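Local coordinates for UPF0098 protein CT_736 (Chlamydia trachomatis, PDB 3N08) that is of unproven function but, as a bacterial relative of phosphatidylethanolamine-binding proteins and Raf kinase inhibitor protein, probably binds phospholipid-like or other anionic ligands, at residues G14-K19 / M147-K152; A41-L46 / Y115-V120; V68-P73 / V119-E124. One frame throughout, in Å; residues are numbered along the deposited sequence.

Contact 1 of 3, residues G14-K19 / M147-K152; sequences GRPIPK and MGTYEK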
ATOM      1  N   GLY B  14       2.440  10.635  -5.402  1.00  9.24           N
ATOM      2  CA  GLY B  14       3.282  11.802  -5.593  1.00  9.95           C
ATOM      3  C   GLY B  14       3.176  12.408  -6.978  1.00  9.39           C
ATOM      4  O   GLY B  14       3.928  13.341  -7.267  1.00 10.93           O
ATOM      5  N   ARG B  15       2.291  11.903  -7.824  1.00  9.33           N
ATOM      6  CA  ARG B  15       2.143  12.424  -9.188  1.00  9.70           C
ATOM      7  C   ARG B  15       0.946  13.367  -9.268  1.00  8.37           C
ATOM      8  O   ARG B  15       0.149  13.423  -8.352  1.00  9.98           O
ATOM      9  CB  ARG B  15       1.993  11.287 -10.205  1.00 12.15           C
ATOM     10  CG  ARG B  15       3.171  10.290 -10.183  1.00 13.22           C
ATOM     11  CD  ARG B  15       4.527  10.990 -10.224  1.00 17.43           C
ATOM     12  NE  ARG B  15       4.658  11.794 -11.446  1.00 23.75           N
ATOM     13  CZ  ARG B  15       5.486  12.826 -11.608  1.00 23.79           C
ATOM     14  NH1 ARG B  15       6.278  13.219 -10.629  1.00 25.79           N
ATOM     15  NH2 ARG B  15       5.511  13.475 -12.766  1.00 30.18           N
ATOM     16  N   PRO B  16       0.844  14.118 -10.356  1.00  9.29           N
ATOM     17  CA  PRO B  16      -0.248  15.089 -10.475  1.00 10.18           C
ATOM     18  C   PRO B  16      -1.618  14.438 -10.585  1.00 10.32           C
ATOM     19  O   PRO B  16      -1.817  13.483 -11.366  1.00 11.25           O
ATOM     20  CB  PRO B  16       0.092  15.839 -11.772  1.00 11.38           C
ATOM     21  CG  PRO B  16       1.580  15.732 -11.900  1.00 11.74           C
ATOM     22  CD  PRO B  16       1.867  14.325 -11.391  1.00 10.08           C
ATOM     23  N   ILE B  17      -2.570  14.955  -9.814  1.00  9.61           N
ATOM     24  CA  ILE B  17      -3.978  14.608  -9.946  1.00  9.45           C
ATOM     25  C   ILE B  17      -4.506  15.268 -11.217  1.00  9.11           C
ATOM     26  O   ILE B  17      -4.282  16.466 -11.423  1.00 11.00           O
ATOM     27  CB  ILE B  17      -4.757  15.152  -8.740  1.00 10.20           C
ATOM     28  CG1 ILE B  17      -4.218  14.510  -7.455  1.00  9.80           C
ATOM     29  CG2 ILE B  17      -6.242  14.918  -8.906  1.00 11.50           C
ATOM     30  CD1 ILE B  17      -4.721  15.184  -6.154  1.00  9.96           C
ATOM     31  N   PRO B  18      -5.194  14.509 -12.097  1.00  8.98           N
ATOM     32  CA  PRO B  18      -5.722  15.134 -13.318  1.00 10.10           C
ATOM     33  C   PRO B  18      -6.638  16.317 -13.068  1.00 10.27           C
ATOM     34  O   PRO B  18      -7.360  16.411 -12.073  1.00 10.43           O
ATOM     35  CB  PRO B  18      -6.469  13.994 -14.004  1.00 11.42           C
ATOM     36  CG  PRO B  18      -5.750  12.751 -13.496  1.00 10.51           C
ATOM     37  CD  PRO B  18      -5.394  13.052 -12.088  1.00  9.83           C
ATOM     38  N   LYS B  19      -6.605  17.230 -14.031  1.00 10.34           N
ATOM     39  CA  LYS B  19      -7.336  18.482 -13.969  1.00 11.72           C
ATOM     40  C   LYS B  19      -8.828  18.292 -13.681  1.00 11.18           C
ATOM     41  O   LYS B  19      -9.447  19.106 -13.000  1.00 12.23           O
ATOM     42  CB  LYS B  19      -7.127  19.210 -15.287  1.00 13.22           C
ATOM     43  CG  LYS B  19      -7.876  20.525 -15.380  1.00 13.74           C
ATOM     44  CD  LYS B  19      -7.470  21.303 -16.624  1.00 17.25           C
ATOM     45  CE  LYS B  19      -6.132  21.992 -16.407  1.00 20.78           C
ATOM     46  NZ  LYS B  19      -5.776  22.796 -17.616  1.00 28.54           N
ATOM     47  N   MET B 147      -1.024   9.887  -2.057  1.00  7.49           N
ATOM     48  CA  MET B 147      -0.840  11.328  -2.192  1.00  6.46           C
ATOM     49  C   MET B 147      -0.769  11.654  -3.662  1.00  7.02           C
ATOM     50  O   MET B 147      -0.198  10.914  -4.435  1.00  8.22           O
ATOM     51  CB  MET B 147       0.442  11.781  -1.469  1.00  9.14           C
ATOM     52  CG  MET B 147       0.637  13.319  -1.475  1.00  9.90           C
ATOM     53  SD  MET B 147       1.599  13.976  -2.905  1.00  6.14           S
ATOM     54  CE  MET B 147       3.278  13.608  -2.286  1.00 13.39           C
ATOM     55  N   GLY B 148      -1.392  12.762  -4.056  1.00  7.82           N
ATOM     56  CA  GLY B 148      -1.199  13.329  -5.387  1.00  8.49           C
ATOM     57  C   GLY B 148      -1.040  14.826  -5.284  1.00  8.35           C
ATOM     58  O   GLY B 148      -1.453  15.412  -4.282  1.00  8.55           O
ATOM     59  N   THR B 149      -0.493  15.452  -6.318  1.00  8.22           N
ATOM     60  CA  THR B 149      -0.263  16.886  -6.274  1.00  8.03           C
ATOM     61  C   THR B 149      -1.224  17.631  -7.211  1.00  9.29           C
ATOM     62  O   THR B 149      -1.793  17.057  -8.141  1.00  9.67           O
ATOM     63  CB  THR B 149       1.182  17.229  -6.661  1.00  9.56           C
ATOM     64  OG1 THR B 149       1.433  16.795  -8.003  1.00 10.90           O
ATOM     65  CG2 THR B 149       2.165  16.558  -5.720  1.00 11.32           C
ATOM     66  N   TYR B 150      -1.410  18.917  -6.970  1.00  9.10           N
ATOM     67  CA  TYR B 150      -2.074  19.748  -7.975  1.00  9.12           C
ATOM     68  C   TYR B 150      -1.462  21.113  -7.993  1.00 10.43           C
ATOM     69  O   TYR B 150      -1.102  21.665  -6.940  1.00 10.29           O
ATOM     70  CB  TYR B 150      -3.607  19.830  -7.786  1.00  9.47           C
ATOM     71  CG  TYR B 150      -4.226  20.281  -9.092  1.00  8.74           C
ATOM     72  CD1 TYR B 150      -4.425  19.377 -10.134  1.00 11.25           C
ATOM     73  CD2 TYR B 150      -4.520  21.624  -9.324  1.00 10.52           C
ATOM     74  CE1 TYR B 150      -4.896  19.781 -11.352  1.00 13.59           C
ATOM     75  CE2 TYR B 150      -4.989  22.039 -10.570  1.00 10.52           C
ATOM     76  CZ  TYR B 150      -5.166  21.097 -11.581  1.00 11.91           C
ATOM     77  OH  TYR B 150      -5.632  21.460 -12.834  1.00 13.50           O
ATOM     78  N   GLU B 151      -1.293  21.633  -9.205  1.00 10.58           N
ATOM     79  CA  GLU B 151      -0.799  22.988  -9.425  1.00 12.38           C
ATOM     80  C   GLU B 151      -1.602  23.564 -10.575  1.00 13.05           C
ATOM     81  O   GLU B 151      -1.751  22.946 -11.634  1.00 13.57           O
ATOM     82  CB  GLU B 151       0.688  22.967  -9.754  1.00 12.92           C
ATOM     83  CG  GLU B 151       1.294  24.362  -9.911  1.00 19.25           C
ATOM     84  CD  GLU B 151       2.803  24.308 -10.148  1.00 25.95           C
ATOM     85  OE1 GLU B 151       3.317  23.244 -10.549  1.00 25.68           O
ATOM     86  OE2 GLU B 151       3.474  25.337  -9.931  1.00 37.89           O
ATOM     87  N   LYS B 152      -2.161  24.739 -10.377  1.00 13.41           N
ATOM     88  CA  LYS B 152      -2.951  25.310 -11.447  1.00 13.29           C
ATOM     89  C   LYS B 152      -2.063  25.630 -12.631  1.00 19.00           C
ATOM     90  O   LYS B 152      -0.943  26.125 -12.479  1.00 19.09           O
ATOM     91  CB  LYS B 152      -3.682  26.580 -10.990  1.00 14.85           C
ATOM     92  CG  LYS B 152      -4.820  26.237 -10.040  1.00 14.03           C
ATOM     93  CD  LYS B 152      -5.927  27.274 -10.012  1.00 24.11           C
ATOM     94  CE  LYS B 152      -5.410  28.543  -9.436  1.00 16.64           C
ATOM     95  NZ  LYS B 152      -6.525  29.504  -9.056  1.00 15.05           N
TER
HETATM   96  O   HOH W   1       3.810  15.741  -8.740  1.00 13.50           O

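Contact 2 of 3, residues A41-L46 / Y115-V120; sequences AKSLVL and YALDVV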
ATOM      1  N   ALA B  41     -12.107  -6.119   9.456  1.00 14.70           N
ATOM      2  CA  ALA B  41     -12.674  -4.795   9.302  1.00 13.73           C
ATOM      3  C   ALA B  41     -14.193  -4.838   9.168  1.00 12.83           C
ATOM      4  O   ALA B  41     -14.745  -5.664   8.431  1.00 15.79           O
ATOM      5  CB  ALA B  41     -12.056  -4.098   8.077  1.00 13.84           C
ATOM      6  N   LYS B  42     -14.863  -3.964   9.898  1.00 12.79           N
ATOM      7  CA  LYS B  42     -16.307  -3.776   9.717  1.00 12.23           C
ATOM      8  C   LYS B  42     -16.682  -2.495   8.973  1.00 11.79           C
ATOM      9  O   LYS B  42     -17.802  -2.352   8.512  1.00 11.63           O
ATOM     10  CB  LYS B  42     -17.034  -3.804  11.064  1.00 14.48           C
ATOM     11  CG  LYS B  42     -16.907  -5.146  11.758  1.00 16.46           C
ATOM     12  CD  LYS B  42     -17.787  -5.251  12.985  1.00 17.62           C
ATOM     13  CE  LYS B  42     -17.506  -6.528  13.765  1.00 25.18           C
ATOM     14  NZ  LYS B  42     -18.387  -6.675  14.944  1.00 36.51           N
ATOM     15  N   SER B  43     -15.724  -1.577   8.837  1.00  9.50           N
ATOM     16  CA  SER B  43     -15.970  -0.353   8.087  1.00  9.15           C
ATOM     17  C   SER B  43     -14.648   0.254   7.667  1.00  9.06           C
ATOM     18  O   SER B  43     -13.592  -0.093   8.219  1.00  9.63           O
ATOM     19  CB  SER B  43     -16.761   0.654   8.934  1.00 10.01           C
ATOM     20  OG  SER B  43     -16.002   1.161  10.029  1.00 11.09           O
ATOM     21  N   LEU B  44     -14.749   1.174   6.711  1.00  9.76           N
ATOM     22  CA  LEU B  44     -13.619   1.981   6.256  1.00  8.19           C
ATOM     23  C   LEU B  44     -13.920   3.459   6.413  1.00  7.82           C
ATOM     24  O   LEU B  44     -15.060   3.904   6.335  1.00  8.42           O
ATOM     25  CB  LEU B  44     -13.312   1.701   4.780  1.00 10.21           C
ATOM     26  CG  LEU B  44     -12.781   0.314   4.403  1.00 11.20           C
ATOM     27  CD1 LEU B  44     -12.791   0.095   2.889  1.00 13.09           C
ATOM     28  CD2 LEU B  44     -11.371   0.142   4.965  1.00 21.85           C
ATOM     29  N   VAL B  45     -12.843   4.208   6.599  1.00  7.96           N
ATOM     30  CA  VAL B  45     -12.850   5.659   6.701  1.00  7.96           C
ATOM     31  C   VAL B  45     -11.864   6.246   5.698  1.00  6.83           C
ATOM     32  O   VAL B  45     -10.772   5.690   5.506  1.00  7.51           O
ATOM     33  CB  VAL B  45     -12.415   6.091   8.108  1.00  9.37           C
ATOM     34  CG1 VAL B  45     -12.328   7.608   8.225  1.00  9.67           C
ATOM     35  CG2 VAL B  45     -13.355   5.484   9.151  1.00 12.27           C
ATOM     36  N   LEU B  46     -12.243   7.360   5.086  1.00  7.24           N
ATOM     37  CA  LEU B  46     -11.371   8.121   4.183  1.00  7.54           C
ATOM     38  C   LEU B  46     -11.285   9.573   4.633  1.00  7.70           C
ATOM     39  O   LEU B  46     -12.310  10.199   4.865  1.00  7.79           O
ATOM     40  CB  LEU B  46     -11.928   8.018   2.764  1.00  8.66           C
ATOM     41  CG  LEU B  46     -11.188   8.851   1.713  1.00  9.00           C
ATOM     42  CD1 LEU B  46      -9.829   8.321   1.410  1.00 11.42           C
ATOM     43  CD2 LEU B  46     -11.984   8.987   0.427  1.00 11.51           C
ATOM     44  N   TYR B 115      -8.537   4.227   6.648  1.00  7.87           N
ATOM     45  CA  TYR B 115      -8.478   3.534   7.924  1.00  8.49           C
ATOM     46  C   TYR B 115      -9.487   2.395   7.889  1.00  8.00           C
ATOM     47  O   TYR B 115     -10.640   2.624   7.587  1.00  9.53           O
ATOM     48  CB  TYR B 115      -8.831   4.487   9.088  1.00 10.47           C
ATOM     49  CG  TYR B 115      -8.062   5.791   9.100  1.00 10.88           C
ATOM     50  CD1 TYR B 115      -8.479   6.854   8.324  1.00 10.69           C
ATOM     51  CD2 TYR B 115      -6.943   5.972   9.890  1.00 16.93           C
ATOM     52  CE1 TYR B 115      -7.801   8.061   8.327  1.00 13.54           C
ATOM     53  CE2 TYR B 115      -6.260   7.198   9.892  1.00 17.36           C
ATOM     54  CZ  TYR B 115      -6.704   8.224   9.106  1.00 17.02           C
ATOM     55  OH  TYR B 115      -6.053   9.447   9.093  1.00 20.70           O
ATOM     56  N   ALA B 116      -9.054   1.196   8.269  1.00  8.56           N
ATOM     57  CA  ALA B 116      -9.962   0.077   8.478  1.00  9.20           C
ATOM     58  C   ALA B 116     -10.249  -0.006   9.967  1.00  9.74           C
ATOM     59  O   ALA B 116      -9.323  -0.019  10.790  1.00 10.47           O
ATOM     60  CB  ALA B 116      -9.332  -1.234   8.000  1.00 10.81           C
ATOM     61  N   LEU B 117     -11.531  -0.070  10.308  1.00  9.98           N
ATOM     62  CA  LEU B 117     -11.972  -0.172  11.706  1.00 11.29           C
ATOM     63  C   LEU B 117     -12.613  -1.525  11.983  1.00  9.34           C
ATOM     64  O   LEU B 117     -13.225  -2.119  11.087  1.00 11.97           O
ATOM     65  CB  LEU B 117     -13.006   0.906  12.029  1.00  9.82           C
ATOM     66  CG  LEU B 117     -12.742   2.345  11.635  1.00 11.33           C
ATOM     67  CD1 LEU B 117     -13.843   3.219  12.225  1.00 11.40           C
ATOM     68  CD2 LEU B 117     -11.394   2.801  12.129  1.00 12.35           C
ATOM     69  N   ASP B 118     -12.514  -1.982  13.227  1.00 12.52           N
ATOM     70  CA  ASP B 118     -13.205  -3.205  13.638  1.00 13.23           C
ATOM     71  C   ASP B 118     -14.595  -2.954  14.228  1.00 16.04           C
ATOM     72  O   ASP B 118     -15.145  -3.816  14.927  1.00 15.57           O
ATOM     73  CB  ASP B 118     -12.347  -3.982  14.631  1.00 19.85           C
ATOM     74  CG  ASP B 118     -12.045  -3.186  15.885  1.00 15.71           C
ATOM     75  OD1 ASP B 118     -12.643  -2.121  16.144  1.00 23.35           O
ATOM     76  OD2 ASP B 118     -11.211  -3.684  16.681  1.00 36.24           O
ATOM     77  N   VAL B 119     -15.162  -1.791  13.944  0.99 12.47           N
ATOM     78  CA  VAL B 119     -16.497  -1.445  14.368  0.99 13.48           C
ATOM     79  C   VAL B 119     -17.129  -0.587  13.274  0.99 11.86           C
ATOM     80  O   VAL B 119     -16.428  -0.043  12.400  0.99 12.46           O
ATOM     81  CB  VAL B 119     -16.530  -0.627  15.686  0.99 15.96           C
ATOM     82  CG1 VAL B 119     -15.881  -1.402  16.847  0.99 22.46           C
ATOM     83  CG2 VAL B 119     -15.895   0.745  15.514  0.99 17.55           C
ATOM     84  N   VAL B 120     -18.445  -0.496  13.334  1.00 11.59           N
ATOM     85  CA  VAL B 120     -19.221   0.496  12.607  1.00 11.40           C
ATOM     86  C   VAL B 120     -19.469   1.655  13.576  1.00 10.61           C
ATOM     87  O   VAL B 120     -19.950   1.446  14.706  1.00 13.78           O
ATOM     88  CB  VAL B 120     -20.555  -0.111  12.118  1.00 10.79           C
ATOM     89  CG1 VAL B 120     -21.419   0.945  11.479  1.00 10.99           C
ATOM     90  CG2 VAL B 120     -20.296  -1.270  11.146  1.00 14.32           C
TER

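Contact 3 of 3, residues V68-P73 / V119-E124; sequences VYNLSP and VVLSDE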
ATOM      1  N   VAL B  68     -15.173  10.725   4.628  1.00  8.01           N
ATOM      2  CA  VAL B  68     -16.167   9.673   4.425  1.00  8.44           C
ATOM      3  C   VAL B  68     -15.943   8.618   5.499  1.00  7.84           C
ATOM      4  O   VAL B  68     -14.825   8.200   5.728  1.00  9.09           O
ATOM      5  CB  VAL B  68     -16.039   8.995   3.050  1.00  9.15           C
ATOM      6  CG1 VAL B  68     -17.132   7.956   2.859  1.00 10.28           C
ATOM      7  CG2 VAL B  68     -16.103  10.025   1.936  1.00  9.02           C
ATOM      8  N   TYR B  69     -17.003   8.167   6.160  1.00  8.32           N
ATOM      9  CA  TYR B  69     -16.839   7.091   7.108  1.00  8.43           C
ATOM     10  C   TYR B  69     -18.002   6.113   7.010  1.00  9.05           C
ATOM     11  O   TYR B  69     -19.016   6.388   6.369  1.00  8.99           O
ATOM     12  CB  TYR B  69     -16.636   7.620   8.543  1.00 10.58           C
ATOM     13  CG  TYR B  69     -17.871   8.158   9.226  1.00 11.15           C
ATOM     14  CD1 TYR B  69     -18.249   9.486   9.086  1.00 11.12           C
ATOM     15  CD2 TYR B  69     -18.632   7.333  10.042  1.00 13.84           C
ATOM     16  CE1 TYR B  69     -19.375   9.975   9.735  1.00 13.40           C
ATOM     17  CE2 TYR B  69     -19.742   7.809  10.681  1.00 15.43           C
ATOM     18  CZ  TYR B  69     -20.100   9.121  10.532  1.00 12.67           C
ATOM     19  OH  TYR B  69     -21.220   9.562  11.194  1.00 19.29           O
ATOM     20  N   ASN B  70     -17.839   4.961   7.659  1.00  9.45           N
ATOM     21  CA  ASN B  70     -18.794   3.875   7.571  1.00  9.35           C
ATOM     22  C   ASN B  70     -18.957   3.348   6.153  1.00  9.34           C
ATOM     23  O   ASN B  70     -20.014   2.847   5.793  1.00 11.64           O
ATOM     24  CB  ASN B  70     -20.129   4.238   8.223  1.00  9.93           C
ATOM     25  CG  ASN B  70     -20.112   4.045   9.729  1.00 11.30           C
ATOM     26  OD1 ASN B  70     -19.125   3.573  10.319  1.00 11.54           O
ATOM     27  ND2 ASN B  70     -21.213   4.407  10.363  1.00 12.44           N
ATOM     28  N   LEU B  71     -17.896   3.442   5.371  1.00  8.32           N
ATOM     29  CA  LEU B  71     -17.857   2.733   4.105  1.00  9.33           C
ATOM     30  C   LEU B  71     -17.839   1.237   4.339  1.00 11.01           C
ATOM     31  O   LEU B  71     -17.243   0.763   5.308  1.00 10.89           O
ATOM     32  CB  LEU B  71     -16.589   3.084   3.366  1.00 12.15           C
ATOM     33  CG  LEU B  71     -16.595   4.373   2.592  1.00 11.93           C
ATOM     34  CD1 LEU B  71     -15.154   4.792   2.345  1.00 13.81           C
ATOM     35  CD2 LEU B  71     -17.372   4.228   1.269  1.00 13.40           C
ATOM     36  N   SER B  72     -18.474   0.490   3.439  1.00 10.64           N
ATOM     37  CA  SER B  72     -18.352  -0.965   3.470  1.00 11.32           C
ATOM     38  C   SER B  72     -16.896  -1.400   3.315  1.00  9.82           C
ATOM     39  O   SER B  72     -16.186  -0.892   2.475  1.00 10.19           O
ATOM     40  CB  SER B  72     -19.159  -1.586   2.344  1.00 10.62           C
ATOM     41  OG  SER B  72     -18.872  -2.960   2.277  1.00 10.96           O
ATOM     42  N   PRO B  73     -16.471  -2.388   4.104  1.00  9.73           N
ATOM     43  CA  PRO B  73     -15.090  -2.851   3.973  1.00 10.65           C
ATOM     44  C   PRO B  73     -14.864  -3.625   2.690  1.00 11.93           C
ATOM     45  O   PRO B  73     -13.685  -3.877   2.379  1.00 12.35           O
ATOM     46  CB  PRO B  73     -14.900  -3.741   5.201  1.00 18.15           C
ATOM     47  CG  PRO B  73     -16.282  -4.127   5.613  1.00 15.67           C
ATOM     48  CD  PRO B  73     -17.150  -2.974   5.265  1.00 13.05           C
ATOM     49  N   VAL B 119     -15.162  -1.791  13.944  0.99 12.47           N
ATOM     50  CA  VAL B 119     -16.497  -1.445  14.368  0.99 13.48           C
ATOM     51  C   VAL B 119     -17.129  -0.587  13.274  0.99 11.86           C
ATOM     52  O   VAL B 119     -16.428  -0.043  12.400  0.99 12.46           O
ATOM     53  CB  VAL B 119     -16.530  -0.627  15.686  0.99 15.96           C
ATOM     54  CG1 VAL B 119     -15.881  -1.402  16.847  0.99 22.46           C
ATOM     55  CG2 VAL B 119     -15.895   0.745  15.514  0.99 17.55           C
ATOM     56  N   VAL B 120     -18.445  -0.496  13.334  1.00 11.59           N
ATOM     57  CA  VAL B 120     -19.221   0.496  12.607  1.00 11.40           C
ATOM     58  C   VAL B 120     -19.469   1.655  13.576  1.00 10.61           C
ATOM     59  O   VAL B 120     -19.950   1.446  14.706  1.00 13.78           O
ATOM     60  CB  VAL B 120     -20.555  -0.111  12.118  1.00 10.79           C
ATOM     61  CG1 VAL B 120     -21.419   0.945  11.479  1.00 10.99           C
ATOM     62  CG2 VAL B 120     -20.296  -1.270  11.146  1.00 14.32           C
ATOM     63  N   LEU B 121     -19.158   2.881  13.152  1.00 12.62           N
ATOM     64  CA  LEU B 121     -19.333   4.048  14.014  1.00 11.62           C
ATOM     65  C   LEU B 121     -20.790   4.470  14.060  1.00 12.81           C
ATOM     66  O   LEU B 121     -21.590   4.102  13.200  1.00 14.04           O
ATOM     67  CB  LEU B 121     -18.466   5.208  13.538  1.00 12.84           C
ATOM     68  CG  LEU B 121     -16.963   4.958  13.503  1.00 14.45           C
ATOM     69  CD1 LEU B 121     -16.256   6.139  12.858  1.00 15.11           C
ATOM     70  CD2 LEU B 121     -16.410   4.681  14.898  1.00 17.38           C
ATOM     71  N   SER B 122     -21.162   5.224  15.086  1.00 13.35           N
ATOM     72  CA  SER B 122     -22.502   5.771  15.158  1.00 14.14           C
ATOM     73  C   SER B 122     -22.807   6.601  13.913  1.00 14.25           C
ATOM     74  O   SER B 122     -21.946   7.263  13.363  1.00 14.21           O
ATOM     75  CB  SER B 122     -22.650   6.615  16.431  1.00 24.22           C
ATOM     76  OG  SER B 122     -23.971   7.086  16.562  1.00 37.90           O
ATOM     77  N   ASP B 123     -24.060   6.543  13.484  1.00 14.77           N
ATOM     78  CA  ASP B 123     -24.514   7.165  12.260  1.00 14.31           C
ATOM     79  C   ASP B 123     -24.881   8.615  12.553  1.00 18.15           C
ATOM     80  O   ASP B 123     -25.971   8.903  13.052  1.00 18.34           O
ATOM     81  CB  ASP B 123     -25.736   6.385  11.756  1.00 17.09           C
ATOM     82  CG  ASP B 123     -26.091   6.691  10.328  1.00 14.10           C
ATOM     83  OD1 ASP B 123     -25.306   7.390   9.648  1.00 14.85           O
ATOM     84  OD2 ASP B 123     -27.168   6.202   9.894  1.00 16.12           O
ATOM     85  N   GLU B 124     -23.962   9.528  12.259  1.00 15.17           N
ATOM     86  CA  GLU B 124     -24.126  10.942  12.596  1.00 16.52           C
ATOM     87  C   GLU B 124     -23.800  11.844  11.420  1.00 15.30           C
ATOM     88  O   GLU B 124     -22.820  11.647  10.697  1.00 16.33           O
ATOM     89  CB  GLU B 124     -23.201  11.341  13.752  1.00 18.44           C
ATOM     90  CG  GLU B 124     -23.188  10.385  14.919  1.00 41.85           C
ATOM     91  CD  GLU B 124     -24.429  10.484  15.767  1.00 55.39           C
ATOM     92  OE1 GLU B 124     -25.085  11.545  15.744  1.00 60.03           O
ATOM     93  OE2 GLU B 124     -24.752   9.495  16.452  1.00 55.78           O
TER

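Contact 1 of 3, residues G14-K19 / M147-K152
Ile17 and Tyr150 meet at the end of a short parallel pairing that adds 15-16 as an outermost strand beside 140-150. The edge of the Tyr150 ring is turned to the backbone: Ile17 O lies in the ring plane, 3.2 Å from Tyr150 CD1. Tyr150 CG stands anti to the backbone N (chi1 -161°). At the other end of the ring, Lys19 CG is 3.5 Å from Tyr150 OH. That hydroxyl is hydrogen-bonded to Gln24, while Lys19 NZ forms a salt bridge with Asp153. Ile17 CG1, anti to its own carbonyl carbon (chi1 -61°), lies over Gly148 CA, where a CB would clash with it. Thr149 and Pro16 extend side by side, OG1 3.4 Å from Pro16 CA; a water joins Thr149 OG1 to Gly14 O. The bent Met147 chain brings both SD and CE to 3.8 Å from Gly14 CA. Three backbone bonds set the register: Gly14 N to Met147 O, Thr149 N to Arg15 O, and Ile17 N to Thr149 O at 2.8 Å. Thr149 thus bonds through N and O to the two residues flanking Pro16, which suits a proline with no N-H to give.

Contact 2 of 3, residues A41-L46 / Y115-V120
Leu117 O receives two amides from 41-46: Lys42 N at 2.7 Å, in the carbonyl plane, and Ser43 N at 3.4 Å, a weak bond. Ala41 CA adds a CH...O contact to the same oxygen. Lys42 and Ser43 both face Leu117, a classic beta bulge where strand 43-50 begins. Ser43 O accepts Leu117 N in return, nearly straight at 177°. Ser43 OG sits between the backbone N and the carbonyl carbon (chi1 68°) and donates to Val119 O, 2.7 Å away and in that carbonyl's plane, so one serine holds both the end of strand 108-117 and the chain leaving it.

Beyond the bulge the strands pair as antiparallel neighbours in the central sheet of the PEBP fold, their axes 4.8 Å apart. Val45 and Tyr115 form a hydrogen-bonded pair, each N giving to the other's O, and Leu44 opposite Ala116 a non-hydrogen-bonded one. On the face carrying Ser43, Val45, Tyr115 and Leu117, Val45 divides its branches: CG1 lies 3.9 Å from Tyr115 CD1, and CG2 3.8 Å from Leu117 CD1. Helix 129-136 packs there, Met136 touching Val45, Tyr115 and Leu117. On the other face Ala116 CB is met by Leu44 CD2 at 3.9 Å and by Ala41 CB, with Met4 packed on Leu44 and Ala116. At the bulge itself the extended Lys42 chain runs past the backbone of Asp118, CD 3.6 Å from Asp118 O, and Val120 CG2 approaches Lys42 CB.

Contact 3 of 3, residues V68-P73 / V119-E124
The Tyr69 ring presents its edge to the backbone of the loop 119-124: Ser122 O and Glu124 O both lie near its plane, Ser122 O 3.5 Å from Tyr69 CE2. Leu121 CD1 reaches Tyr69 CD2 obliquely at 3.9 Å. At the far end of the ring Tyr69 OH donates to Glu124 O at 2.7 Å, on a lone pair of that oxygen. The second flat group, the Asn70 amide, grips both polar backbone atoms of Leu121. Leu121 N gives to Asn70 OD1 at 2.9 Å on a lone pair, while Asn70 ND2 gives to Leu121 O, almost straight (174°) and within the amide's own plane, though above the carbonyl plane of Leu121. This pair of bonds fixes the amide's rotation and its N/O assignment, with Val120 CG1 crossing it at 3.6 Å from ND2. Within the loop, Ser122 OG donates to Glu124 OE2. Asn70, at positive phi (61°), and Leu71 both face Leu44, a G1 beta bulge where strand 63-71 turns a corner. Tyr69 touches Val45 of strand 43-50 and Val87 of strand 87-88, and Leu132 of helix 129-136 touches both Tyr69 and Leu121.

All three contacts reach the same mixed sheet, at different places. Contact 1 adds an outermost strand to 140-150, while contact 2 joins two inner strands, 43-50 and 108-117. Their centres lie about 27 Å apart on opposite sides of the chain's centre. Contacts 2 and 3 have centres about 7 Å apart and share Val119 and Val120; strands 43-50 and 63-71 connect them through the backbone hydrogen bonds Leu46 N to Val68 O and Leu44 N to Leu71 O. Contact 3 is a surface contact, the other two partly buried. Contacts 1 and 2 rest mainly on backbone pairing, parallel and antiparallel respectively, whereas in contact 3 side chains bind a loop's backbone.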